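Local coordinates for protein cyclic pyranopterin monophosphate synthase 2 (Mycobacterium tuberculosis, PDB 4FDF) that probably catalyses the conversion of (8S)-3',8-cyclo-7,8-dihydroguanosine 5'-triphosphate to cyclic pyranopterin monophosphate, a step in molybdenum cofactor biosynthesis, at residues A39-I44 / E123-V128; L45-Q50 / A141-A146; L60-A65 / L135-K140; A67-A72 / S129-T134; A72-A77 / T93-D98. All coordinates share one frame; numbering follows the deposited sequence.

In the fold
Helix 121-139 carries three of the five contacts. Its successive turns meet strand 35-46 in contact 1, helix 65-83 in contact 4 and segment 60-65 in contact 3, the centres of contacts 1 and 3 lying about 20 Å apart. Contact 2 continues strand 35-46 beyond contact 1 and touches contact 3 through Ile139 CD1, which packs on Ala146 CB. Contact 5 shares Ala72 with contact 4 and lays helix 65-83 against strand 92-101. Glu123, predicted to bind substrate, belongs to contact 1, its side chain about 4 Å from that of Ala77 in contact 5. Contact 2 lies away from such residues; contact 3 packs on Leu86 and Met122 of the second subunit.

Contact 1 of 5, residues A39-I44 / E123-V128; sequences AVAAGI and EALTAV
Ala41 sits at the centre of the tight half of this contact, where strand 39-44 lies against helix 123-128. Its CB points at the helix and comes within 3.7 Å of Ala124 CB, a methyl-to-methyl approach that lets the two segment axes draw to 7.1 Å. The same CB also meets Leu125 CD2 at 3.8 Å. Leu125 CG lies beside its own backbone N, anti to the carbonyl carbon (chi1 -70°), and this torsion swings the isobutyl tip up to the strand. One turn along the helix, Val128 spreads its two methyls over the strand backbone: CG2 rests 3.5 Å from Ala41 O, while CG1 is 3.6 Å from Ala42 O. Gly43 suits the next position because its bare CA leaves room for that CG1, which stands 3.7 Å from Gly43 N.

In this ferredoxin-like fold a helix packs on an antiparallel sheet in which strand 35-46 is flanked by 105-116 and 147-156; segment 123-128 crosses strand segment 39-44 at -28°. Alanine and glycine on the strand's helix-facing side keep the layers close.

Contact loosens at Ala39, whose CB is 4.4 Å from Ala124 CB, and Glu123, predicted to bind substrate, makes no contact with the strand segment. On the other side of the strand, Val40 and Ile44 direct their CB atoms away from the helix and are partly exposed, Val40 resting on Thr109 and Thr111. On the helix, Thr126 faces elsewhere, packing on Ala76 and Thr80 of helix 65-83 and on Leu133 of the second subunit.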
# COMPACT_ATOMS: atom_id res chain seq x y z
N ALA B 39 -14.74 7.40 17.88
CA ALA B 39 -15.63 6.28 17.61
C ALA B 39 -15.12 5.02 18.29
O ALA B 39 -13.91 4.80 18.38
CB ALA B 39 -15.79 6.05 16.12
N VAL B 40 -16.05 4.20 18.75
CA VAL B 40 -15.76 2.93 19.39
C VAL B 40 -16.55 1.82 18.70
O VAL B 40 -17.78 1.91 18.52
CB VAL B 40 -16.07 2.96 20.92
CG1 VAL B 40 -15.62 1.65 21.60
CG2 VAL B 40 -15.42 4.16 21.60
N ALA B 41 -15.84 0.76 18.34
CA ALA B 41 -16.45 -0.41 17.74
C ALA B 41 -16.03 -1.65 18.53
O ALA B 41 -14.99 -1.63 19.19
CB ALA B 41 -16.03 -0.54 16.29
N ALA B 42 -16.82 -2.72 18.45
CA ALA B 42 -16.48 -3.99 19.09
C ALA B 42 -16.74 -5.18 18.17
O ALA B 42 -17.35 -5.05 17.10
CB ALA B 42 -17.24 -4.16 20.41
N GLY B 43 -16.28 -6.35 18.61
CA GLY B 43 -16.42 -7.60 17.87
C GLY B 43 -15.96 -8.73 18.77
O GLY B 43 -15.37 -8.48 19.82
N ILE B 44 -16.23 -9.96 18.37
CA ILE B 44 -15.97 -11.11 19.24
C ILE B 44 -15.48 -12.32 18.45
O ILE B 44 -16.05 -12.69 17.43
CB ILE B 44 -17.21 -11.42 20.17
CG1 ILE B 44 -16.85 -12.43 21.26
CG2 ILE B 44 -18.41 -11.89 19.39
CD1 ILE B 44 -17.98 -12.71 22.25
N GLU B 123 -12.90 3.24 10.49
CA GLU B 123 -11.58 2.83 10.94
C GLU B 123 -11.66 2.00 12.21
O GLU B 123 -10.94 1.01 12.34
CB GLU B 123 -10.62 4.03 11.11
CG GLU B 123 -11.25 5.41 11.10
CD GLU B 123 -11.75 5.87 9.73
OE1 GLU B 123 -10.97 5.86 8.74
OE2 GLU B 123 -12.93 6.26 9.64
N ALA B 124 -12.55 2.38 13.14
CA ALA B 124 -12.79 1.57 14.32
C ALA B 124 -13.25 0.15 13.96
O ALA B 124 -12.73 -0.83 14.52
CB ALA B 124 -13.80 2.25 15.25
N LEU B 125 -14.21 0.04 13.05
CA LEU B 125 -14.71 -1.26 12.58
C LEU B 125 -13.64 -2.08 11.84
O LEU B 125 -13.56 -3.31 12.01
CB LEU B 125 -15.92 -1.07 11.67
CG LEU B 125 -17.21 -0.59 12.32
CD1 LEU B 125 -18.15 -0.03 11.25
CD2 LEU B 125 -17.90 -1.68 13.14
N THR B 126 -12.82 -1.40 11.04
CA THR B 126 -11.73 -2.03 10.28
C THR B 126 -10.66 -2.63 11.22
O THR B 126 -10.21 -3.77 11.02
CB THR B 126 -11.14 -1.00 9.28
OG1 THR B 126 -12.15 -0.64 8.32
CG2 THR B 126 -9.94 -1.54 8.55
N ALA B 127 -10.28 -1.85 12.23
CA ALA B 127 -9.35 -2.29 13.28
C ALA B 127 -9.87 -3.52 14.01
O ALA B 127 -9.17 -4.51 14.14
CB ALA B 127 -9.10 -1.14 14.27
N VAL B 128 -11.12 -3.47 14.46
CA VAL B 128 -11.74 -4.61 15.12
C VAL B 128 -11.70 -5.80 14.17
O VAL B 128 -11.33 -6.91 14.53
CB VAL B 128 -13.20 -4.29 15.52
CG1 VAL B 128 -14.01 -5.58 15.77
CG2 VAL B 128 -13.24 -3.40 16.76

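Contact 2 of 5, residues L45-Q50 / A141-A146; sequences LRTSAQ and AVDPGA
One direct hydrogen bond joins segments 45-50 and 141-146. Thr47 OG1 donates to Asp143 OD2 over 2.8 Å, arriving on the anti lone pair, the one turned away from the other carboxylate oxygen. Both groups are set up alike: OG1 of Thr47 and CG of Asp143 each stand anti to their own backbone N (chi1 -170° and -178°), and the two side chains cross obliquely. The hydroxyl would be expected to steady the negative charge of the carboxylate. Ser48 brings its OG to 4.0 Å from Asp143 CB, but its polar role lies elsewhere, since OG accepts from Val51 N as the N-cap of helix 49-57. Arg46 likewise turns its guanidinium away, to a salt bridge with Asp149.

A weaker C-H...O contact links the two backbones, Ala146 CA approaching Arg46 O at 3.3 Å. The small methyl of Ala146 suits this spot, its CB lying 3.4 Å from the same oxygen.

The remaining contacts are van der Waals. Val142 CG1 lies at a slant across the amide end of the extended Gln50 side chain, 3.6 Å from OE1 and 3.7 Å from CD. At the buried end, Leu45 CD1 just reaches Ala146 CB at 4.5 Å.

Asp143 opens a type I beta turn that ends at Ala146, closed by a weak backbone bond. This turn links helix 121-139 to strand 147-156, and it is here fastened beside the end of the adjacent, antiparallel strand 35-46: a helix-to-strand connection of the ferredoxin-like sheet.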
# COMPACT_ATOMS: atom_id res chain seq x y z
N LEU B 45 -14.40 -12.93 18.92
CA LEU B 45 -13.96 -14.20 18.37
C LEU B 45 -14.48 -15.34 19.24
O LEU B 45 -14.14 -15.43 20.41
CB LEU B 45 -12.44 -14.24 18.29
CG LEU B 45 -11.85 -15.49 17.63
CD1 LEU B 45 -11.97 -15.41 16.13
CD2 LEU B 45 -10.39 -15.68 18.03
N ARG B 46 -15.32 -16.21 18.66
CA ARG B 46 -15.86 -17.36 19.40
C ARG B 46 -14.93 -18.57 19.26
O ARG B 46 -14.87 -19.18 18.20
CB ARG B 46 -17.27 -17.71 18.93
CG ARG B 46 -18.20 -16.52 18.68
CD ARG B 46 -19.11 -16.25 19.85
NE ARG B 46 -20.17 -15.31 19.50
CZ ARG B 46 -20.88 -14.61 20.38
NH1 ARG B 46 -20.65 -14.74 21.68
NH2 ARG B 46 -21.82 -13.78 19.95
N THR B 47 -14.21 -18.90 20.32
CA THR B 47 -13.22 -19.97 20.23
C THR B 47 -13.38 -21.07 21.32
O THR B 47 -14.48 -21.29 21.80
CB THR B 47 -11.78 -19.40 20.10
OG1 THR B 47 -10.87 -20.46 19.79
CG2 THR B 47 -11.34 -18.67 21.37
N SER B 48 -12.30 -21.75 21.68
CA SER B 48 -12.37 -22.88 22.62
C SER B 48 -11.65 -22.57 23.93
O SER B 48 -10.80 -21.68 23.98
CB SER B 48 -11.76 -24.13 21.98
OG SER B 48 -10.37 -23.94 21.79
N ALA B 49 -11.99 -23.33 24.97
CA ALA B 49 -11.37 -23.18 26.29
C ALA B 49 -9.88 -23.47 26.18
O ALA B 49 -9.06 -22.82 26.83
CB ALA B 49 -12.02 -24.11 27.31
N GLN B 50 -9.55 -24.45 25.34
CA GLN B 50 -8.17 -24.75 25.02
C GLN B 50 -7.42 -23.54 24.46
O GLN B 50 -6.28 -23.27 24.86
CB GLN B 50 -8.09 -25.90 24.03
CG GLN B 50 -6.73 -26.59 24.06
CD GLN B 50 -6.52 -27.51 22.89
OE1 GLN B 50 -7.44 -27.81 22.12
NE2 GLN B 50 -5.30 -27.98 22.76
N ALA B 141 -4.97 -23.18 13.96
CA ALA B 141 -4.35 -24.51 14.00
C ALA B 141 -4.83 -25.34 15.21
O ALA B 141 -4.82 -26.57 15.16
CB ALA B 141 -2.82 -24.39 13.99
N VAL B 142 -5.23 -24.65 16.28
CA VAL B 142 -5.82 -25.29 17.47
C VAL B 142 -7.34 -25.37 17.36
O VAL B 142 -7.94 -26.37 17.75
CB VAL B 142 -5.43 -24.53 18.77
CG1 VAL B 142 -5.97 -25.26 20.00
CG2 VAL B 142 -3.92 -24.35 18.87
N ASP B 143 -7.96 -24.32 16.82
CA ASP B 143 -9.42 -24.27 16.65
C ASP B 143 -9.80 -23.63 15.30
O ASP B 143 -10.10 -22.44 15.24
CB ASP B 143 -10.06 -23.52 17.83
CG ASP B 143 -11.58 -23.45 17.75
OD1 ASP B 143 -12.21 -24.37 17.18
OD2 ASP B 143 -12.16 -22.48 18.28
N PRO B 144 -9.78 -24.42 14.20
CA PRO B 144 -10.16 -23.89 12.88
C PRO B 144 -11.66 -23.59 12.77
O PRO B 144 -12.08 -22.87 11.84
CB PRO B 144 -9.77 -25.01 11.91
CG PRO B 144 -9.76 -26.26 12.74
CD PRO B 144 -9.34 -25.83 14.13
N GLY B 145 -12.46 -24.12 13.70
CA GLY B 145 -13.90 -23.87 13.73
C GLY B 145 -14.31 -22.55 14.37
O GLY B 145 -15.49 -22.21 14.41
N ALA B 146 -13.33 -21.80 14.88
CA ALA B 146 -13.61 -20.49 15.49
C ALA B 146 -14.30 -19.58 14.49
O ALA B 146 -14.13 -19.72 13.27
CB ALA B 146 -12.32 -19.85 16.01

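Contact 3 of 5, residues L60-A65 / L135-K140; sequences LPKGDA and LYDMIK
Intermediate torsions bend the Lys62 side chain (chi2 149°, chi3 143°) and carry its NZ across to Asp137, whose CG stands anti to its backbone N. The result is a salt-bridge network of Lys62, Asp137 and Lys140, joining the loop before helix 65-83 to the region around the end of helix 121-139. Lys62 NZ donates to Asp137 O at 3.0 Å, from above the carbonyl plane, and more weakly to both carboxylate oxygens. Lys140 NZ binds Asp137 OD1 at 2.8 Å, from above the carboxylate plane. The two ammonium groups are only 3.3 Å apart, a repulsion that the shared carboxylate probably offsets.

Lysine suits position 62 because its methylenes serve as well as its charge: they run at about a right angle past Met138, with CE 3.6 Å from the methionine's CE. Gly63 takes a positive phi, and Asp64 caps Ala67 N. Asp137 and Met138 also pack on Met122 and Leu86 of the second subunit.

Aliphatic side chains pack on the flanks: Leu60 CD1 lies beside Ile139 CG2 at 4.1 Å, and Ala65 CB meets Leu135 CD2 at 4.0 Å and presses on Met138 CB at 3.6 Å.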
# COMPACT_ATOMS: atom_id res chain seq x y z
N LEU B 60 0.59 -20.69 22.47
CA LEU B 60 0.19 -20.80 21.07
C LEU B 60 1.39 -21.05 20.17
O LEU B 60 2.44 -20.41 20.36
CB LEU B 60 -0.53 -19.54 20.59
CG LEU B 60 -1.95 -19.30 21.09
CD1 LEU B 60 -2.40 -17.91 20.64
CD2 LEU B 60 -2.89 -20.38 20.59
N PRO B 61 1.26 -21.95 19.19
CA PRO B 61 2.38 -22.24 18.30
C PRO B 61 2.93 -20.99 17.61
O PRO B 61 4.15 -20.82 17.51
CB PRO B 61 1.78 -23.21 17.28
CG PRO B 61 0.67 -23.88 18.02
CD PRO B 61 0.09 -22.80 18.89
N LYS B 62 2.05 -20.11 17.17
CA LYS B 62 2.46 -18.99 16.32
C LYS B 62 2.98 -17.79 17.12
O LYS B 62 3.61 -16.89 16.57
CB LYS B 62 1.33 -18.61 15.38
CG LYS B 62 1.72 -18.64 13.92
CD LYS B 62 0.52 -19.00 13.07
CE LYS B 62 0.49 -18.23 11.77
NZ LYS B 62 -0.75 -18.55 11.01
N GLY B 63 2.71 -17.77 18.43
CA GLY B 63 3.24 -16.74 19.32
C GLY B 63 2.16 -15.96 20.04
O GLY B 63 1.06 -16.47 20.27
N ASP B 64 2.48 -14.72 20.41
CA ASP B 64 1.58 -13.85 21.17
C ASP B 64 0.46 -13.33 20.27
O ASP B 64 0.64 -12.32 19.58
CB ASP B 64 2.38 -12.70 21.80
CG ASP B 64 1.56 -11.87 22.80
OD1 ASP B 64 0.31 -11.92 22.77
OD2 ASP B 64 2.17 -11.15 23.61
N ALA B 65 -0.68 -14.02 20.29
CA ALA B 65 -1.85 -13.62 19.52
C ALA B 65 -2.32 -12.19 19.81
O ALA B 65 -2.59 -11.43 18.87
CB ALA B 65 -3.00 -14.58 19.75
N LEU B 135 -6.32 -12.56 15.09
CA LEU B 135 -6.51 -13.53 16.15
C LEU B 135 -6.75 -14.91 15.55
O LEU B 135 -6.09 -15.88 15.91
CB LEU B 135 -7.67 -13.17 17.07
CG LEU B 135 -7.42 -12.04 18.07
CD1 LEU B 135 -8.65 -11.91 18.94
CD2 LEU B 135 -6.15 -12.27 18.92
N TYR B 136 -7.70 -14.98 14.61
CA TYR B 136 -8.01 -16.24 13.96
C TYR B 136 -6.78 -16.86 13.29
O TYR B 136 -6.58 -18.07 13.35
CB TYR B 136 -9.16 -16.08 12.95
CG TYR B 136 -9.52 -17.38 12.29
CD1 TYR B 136 -9.08 -17.68 11.00
CD2 TYR B 136 -10.27 -18.34 12.96
CE1 TYR B 136 -9.39 -18.89 10.39
CE2 TYR B 136 -10.59 -19.56 12.36
CZ TYR B 136 -10.15 -19.83 11.07
OH TYR B 136 -10.44 -21.04 10.48
N ASP B 137 -5.96 -16.04 12.64
CA ASP B 137 -4.74 -16.56 12.05
C ASP B 137 -3.83 -17.21 13.10
O ASP B 137 -3.14 -18.18 12.82
CB ASP B 137 -3.97 -15.47 11.30
CG ASP B 137 -2.77 -16.02 10.54
OD1 ASP B 137 -2.97 -16.89 9.67
OD2 ASP B 137 -1.62 -15.63 10.85
N MET B 138 -3.82 -16.66 14.31
CA MET B 138 -2.96 -17.15 15.37
C MET B 138 -3.49 -18.43 16.00
O MET B 138 -2.72 -19.20 16.59
CB MET B 138 -2.76 -16.07 16.45
CG MET B 138 -2.22 -14.74 15.96
SD MET B 138 -0.46 -14.71 15.55
CE MET B 138 -0.49 -15.51 13.98
N ILE B 139 -4.80 -18.66 15.91
CA ILE B 139 -5.43 -19.76 16.64
C ILE B 139 -6.00 -20.86 15.75
O ILE B 139 -6.40 -21.91 16.26
CB ILE B 139 -6.50 -19.26 17.68
CG1 ILE B 139 -7.79 -18.79 17.00
CG2 ILE B 139 -5.93 -18.16 18.58
CD1 ILE B 139 -8.90 -19.81 17.04
N LYS B 140 -6.05 -20.64 14.44
CA LYS B 140 -6.75 -21.56 13.53
C LYS B 140 -6.20 -22.99 13.50
O LYS B 140 -6.90 -23.91 13.08
CB LYS B 140 -6.86 -20.99 12.11
CG LYS B 140 -5.53 -20.79 11.37
CD LYS B 140 -5.79 -20.26 9.97
CE LYS B 140 -4.59 -20.45 9.07
NZ LYS B 140 -3.46 -19.59 9.45

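Contact 4 of 5, residues A67-A72 / S129-T134; sequences ATARVA and SVAALT
Segments 67-72 of helix 65-83 and 129-134 of helix 121-139 run roughly antiparallel at 149°, their axes 7.8 Å apart, and the CA atoms of Ala69 and Ala131 approach to 4.5 Å. Such closeness rests on small residues. Ala69 CB touches the other backbone directly, 3.3 Å from Ala131 O, and in return Ala131 CB lies 3.5 Å from Ala69 O. Each alanine thus presents its methyl to a carbonyl of the opposite helix.

Thr134 packs alongside, against Ala69 and Ala72. With OG1 beside its backbone N (chi1 -62°), CG2 stands anti to that N and reaches over to Ala69 CA at 3.6 Å, meeting Thr68 CG2 as well. Its hydroxyl faces Ala72 CB at 3.2 Å, yet its polar need is met within its own helix: OG1 donates to Val130 O, from above the carbonyl plane. That oxygen also accepts from Thr134 N, so two donors of one residue grip it. Threonine fits here because one branch packs while the other is satisfied in a buried setting. Val130 CG1, anti to the backbone N, closes this end of the contact at 3.7 Å from Ala72 O.

The two helices pack antiparallel on the sheet, as in a ferredoxin-like fold: Ala131 and Ala132 rest on Ile108 of strand 105-116, and Ala69 touches Phe99 of strand 92-101. Pro85 of the second subunit packs on both Ala72 and Thr134.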
# COMPACT_ATOMS: atom_id res chain seq x y z
N ALA B 67 -0.84 -9.39 21.24
CA ALA B 67 0.07 -8.34 20.79
C ALA B 67 0.08 -8.24 19.28
O ALA B 67 0.04 -7.14 18.73
CB ALA B 67 1.50 -8.58 21.32
N THR B 68 0.11 -9.39 18.60
CA THR B 68 0.14 -9.40 17.14
C THR B 68 -1.13 -8.77 16.56
O THR B 68 -1.07 -7.96 15.64
CB THR B 68 0.41 -10.83 16.58
OG1 THR B 68 1.67 -11.30 17.06
CG2 THR B 68 0.44 -10.85 15.04
N ALA B 69 -2.28 -9.12 17.14
CA ALA B 69 -3.56 -8.65 16.63
C ALA B 69 -3.80 -7.18 16.95
O ALA B 69 -4.39 -6.47 16.15
CB ALA B 69 -4.70 -9.52 17.16
N ARG B 70 -3.33 -6.73 18.11
CA ARG B 70 -3.39 -5.32 18.45
C ARG B 70 -2.66 -4.48 17.40
O ARG B 70 -3.22 -3.49 16.90
CB ARG B 70 -2.83 -5.05 19.86
CG ARG B 70 -2.71 -3.59 20.23
CD ARG B 70 -2.96 -3.35 21.73
NE ARG B 70 -2.49 -4.46 22.57
CZ ARG B 70 -3.12 -4.93 23.63
NH1 ARG B 70 -4.28 -4.41 24.03
NH2 ARG B 70 -2.60 -5.94 24.30
N VAL B 71 -1.44 -4.89 17.06
CA VAL B 71 -0.62 -4.18 16.07
C VAL B 71 -1.27 -4.23 14.69
O VAL B 71 -1.27 -3.23 13.97
CB VAL B 71 0.86 -4.72 15.99
CG1 VAL B 71 1.64 -3.99 14.89
CG2 VAL B 71 1.58 -4.54 17.32
N ALA B 72 -1.82 -5.38 14.32
CA ALA B 72 -2.52 -5.51 13.03
C ALA B 72 -3.77 -4.61 12.94
O ALA B 72 -4.04 -3.98 11.89
CB ALA B 72 -2.88 -6.97 12.74
N SER B 129 -12.04 -5.52 12.93
CA SER B 129 -12.13 -6.54 11.92
C SER B 129 -10.79 -7.20 11.64
O SER B 129 -10.70 -8.43 11.65
CB SER B 129 -12.69 -5.90 10.66
OG SER B 129 -12.99 -6.91 9.72
N VAL B 130 -9.75 -6.39 11.42
CA VAL B 130 -8.44 -6.97 11.11
C VAL B 130 -7.80 -7.63 12.34
O VAL B 130 -7.09 -8.64 12.20
CB VAL B 130 -7.50 -5.96 10.39
CG1 VAL B 130 -6.09 -6.53 10.22
CG2 VAL B 130 -8.08 -5.60 9.00
N ALA B 131 -8.06 -7.09 13.52
CA ALA B 131 -7.59 -7.71 14.77
C ALA B 131 -8.21 -9.09 14.98
O ALA B 131 -7.53 -10.00 15.47
CB ALA B 131 -7.90 -6.80 15.97
N ALA B 132 -9.48 -9.24 14.63
CA ALA B 132 -10.19 -10.52 14.71
C ALA B 132 -9.63 -11.52 13.71
O ALA B 132 -9.36 -12.67 14.06
CB ALA B 132 -11.69 -10.33 14.46
N LEU B 133 -9.44 -11.08 12.47
CA LEU B 133 -8.81 -11.92 11.46
C LEU B 133 -7.42 -12.38 11.89
O LEU B 133 -7.03 -13.52 11.64
CB LEU B 133 -8.71 -11.19 10.11
CG LEU B 133 -10.01 -10.96 9.31
CD1 LEU B 133 -9.82 -9.90 8.23
CD2 LEU B 133 -10.50 -12.26 8.69
N THR B 134 -6.68 -11.48 12.54
CA THR B 134 -5.34 -11.79 12.99
C THR B 134 -5.37 -12.75 14.18
O THR B 134 -4.54 -13.66 14.25
CB THR B 134 -4.56 -10.51 13.33
OG1 THR B 134 -4.44 -9.72 12.13
CG2 THR B 134 -3.17 -10.84 13.86

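Contact 5 of 5, residues A72-A77 / T93-D98; sequences AGIMAA and TGVDVD
Ile74 branches at CB, and a chi1 of -73° sends CG1 beside the backbone N, anti to the carbonyl carbon. There CG1 meets both valines of strand 94-98, Val95 CG1 at 4.0 Å and Val97 CG2 at 4.1 Å. Beyond it the chain stays extended (chi2 163°), and the tip CD1 comes to 4.2 Å from Val95 O. The Ile74 and Val95 side chains run alongside with their tips pointing opposite ways, and Val97 comes at a slant.

Val95 CG1, anti to its own backbone N, serves two helix residues, since Ala77 CB lies 3.9 Å from it on the next turn. Glycine suits position 73 because it leaves space for Val97 CG2, which stands 4.2 Å from Gly73 C. Beta-branched valines, at home in a strand, alternate here with Asp96, whose CB points away from the helix.

This is helix-on-sheet packing, helix 72-77 running at 146° to the strand with the axes 8.2 Å apart. Strand 92-101 is outermost in this chain's sheet, paired with 105-116; its own Thr93 and Gly94 both face Arg113 of that strand, a classic beta bulge. Helix 65-83 also packs on helix 121-139 through Ala77 and Ala127, and Pro85 of the fourth subunit rests on Ile74.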
# COMPACT_ATOMS: atom_id res chain seq x y z
N ALA B 72 -1.82 -5.38 14.32
CA ALA B 72 -2.52 -5.51 13.03
C ALA B 72 -3.77 -4.61 12.94
O ALA B 72 -4.04 -3.98 11.89
CB ALA B 72 -2.88 -6.97 12.74
N GLY B 73 -4.51 -4.53 14.06
CA GLY B 73 -5.71 -3.67 14.15
C GLY B 73 -5.38 -2.19 14.07
O GLY B 73 -6.11 -1.41 13.44
N ILE B 74 -4.26 -1.80 14.68
CA ILE B 74 -3.82 -0.40 14.65
C ILE B 74 -3.43 0.00 13.23
O ILE B 74 -3.90 1.02 12.71
CB ILE B 74 -2.71 -0.14 15.68
CG1 ILE B 74 -3.30 -0.14 17.09
CG2 ILE B 74 -2.02 1.21 15.42
CD1 ILE B 74 -2.27 -0.29 18.21
N MET B 75 -2.59 -0.81 12.60
CA MET B 75 -2.15 -0.55 11.24
C MET B 75 -3.31 -0.52 10.26
O MET B 75 -3.36 0.33 9.37
CB MET B 75 -1.11 -1.59 10.82
CG MET B 75 0.22 -1.43 11.55
SD MET B 75 1.35 -2.80 11.22
CE MET B 75 1.96 -2.33 9.59
N ALA B 76 -4.26 -1.43 10.42
CA ALA B 76 -5.41 -1.49 9.52
C ALA B 76 -6.29 -0.27 9.68
O ALA B 76 -6.80 0.25 8.69
CB ALA B 76 -6.21 -2.77 9.73
N ALA B 77 -6.47 0.20 10.91
CA ALA B 77 -7.22 1.45 11.12
C ALA B 77 -6.73 2.56 10.17
O ALA B 77 -7.54 3.26 9.56
CB ALA B 77 -7.11 1.92 12.56
N THR B 93 -5.75 10.77 15.06
CA THR B 93 -4.93 11.28 16.16
C THR B 93 -4.66 10.25 17.26
O THR B 93 -3.82 10.47 18.13
CB THR B 93 -5.48 12.59 16.76
OG1 THR B 93 -6.92 12.54 16.85
CG2 THR B 93 -5.07 13.80 15.90
N GLY B 94 -5.37 9.12 17.21
CA GLY B 94 -5.15 8.05 18.18
C GLY B 94 -5.97 6.81 17.91
O GLY B 94 -7.10 6.90 17.42
N VAL B 95 -5.39 5.64 18.23
CA VAL B 95 -6.01 4.33 17.99
C VAL B 95 -5.65 3.37 19.11
O VAL B 95 -4.47 3.09 19.34
CB VAL B 95 -5.53 3.67 16.65
CG1 VAL B 95 -6.33 2.38 16.38
CG2 VAL B 95 -5.64 4.63 15.46
N ASP B 96 -6.66 2.87 19.81
CA ASP B 96 -6.47 1.81 20.80
C ASP B 96 -7.23 0.55 20.42
O ASP B 96 -8.35 0.63 19.88
CB ASP B 96 -6.89 2.28 22.19
CG ASP B 96 -5.93 3.29 22.77
OD1 ASP B 96 -6.21 4.50 22.66
OD2 ASP B 96 -4.89 2.88 23.32
N VAL B 97 -6.61 -0.59 20.69
CA VAL B 97 -7.26 -1.89 20.56
C VAL B 97 -7.14 -2.61 21.90
O VAL B 97 -6.03 -2.86 22.38
CB VAL B 97 -6.65 -2.75 19.41
CG1 VAL B 97 -7.33 -4.13 19.34
CG2 VAL B 97 -6.78 -2.04 18.06
N ASP B 98 -8.29 -2.94 22.50
CA ASP B 98 -8.31 -3.66 23.76
C ASP B 98 -8.97 -5.04 23.61
O ASP B 98 -9.85 -5.23 22.77
CB ASP B 98 -9.03 -2.84 24.84
CG ASP B 98 -8.34 -1.51 25.13
OD1 ASP B 98 -7.09 -1.46 25.21
OD2 ASP B 98 -9.06 -0.49 25.28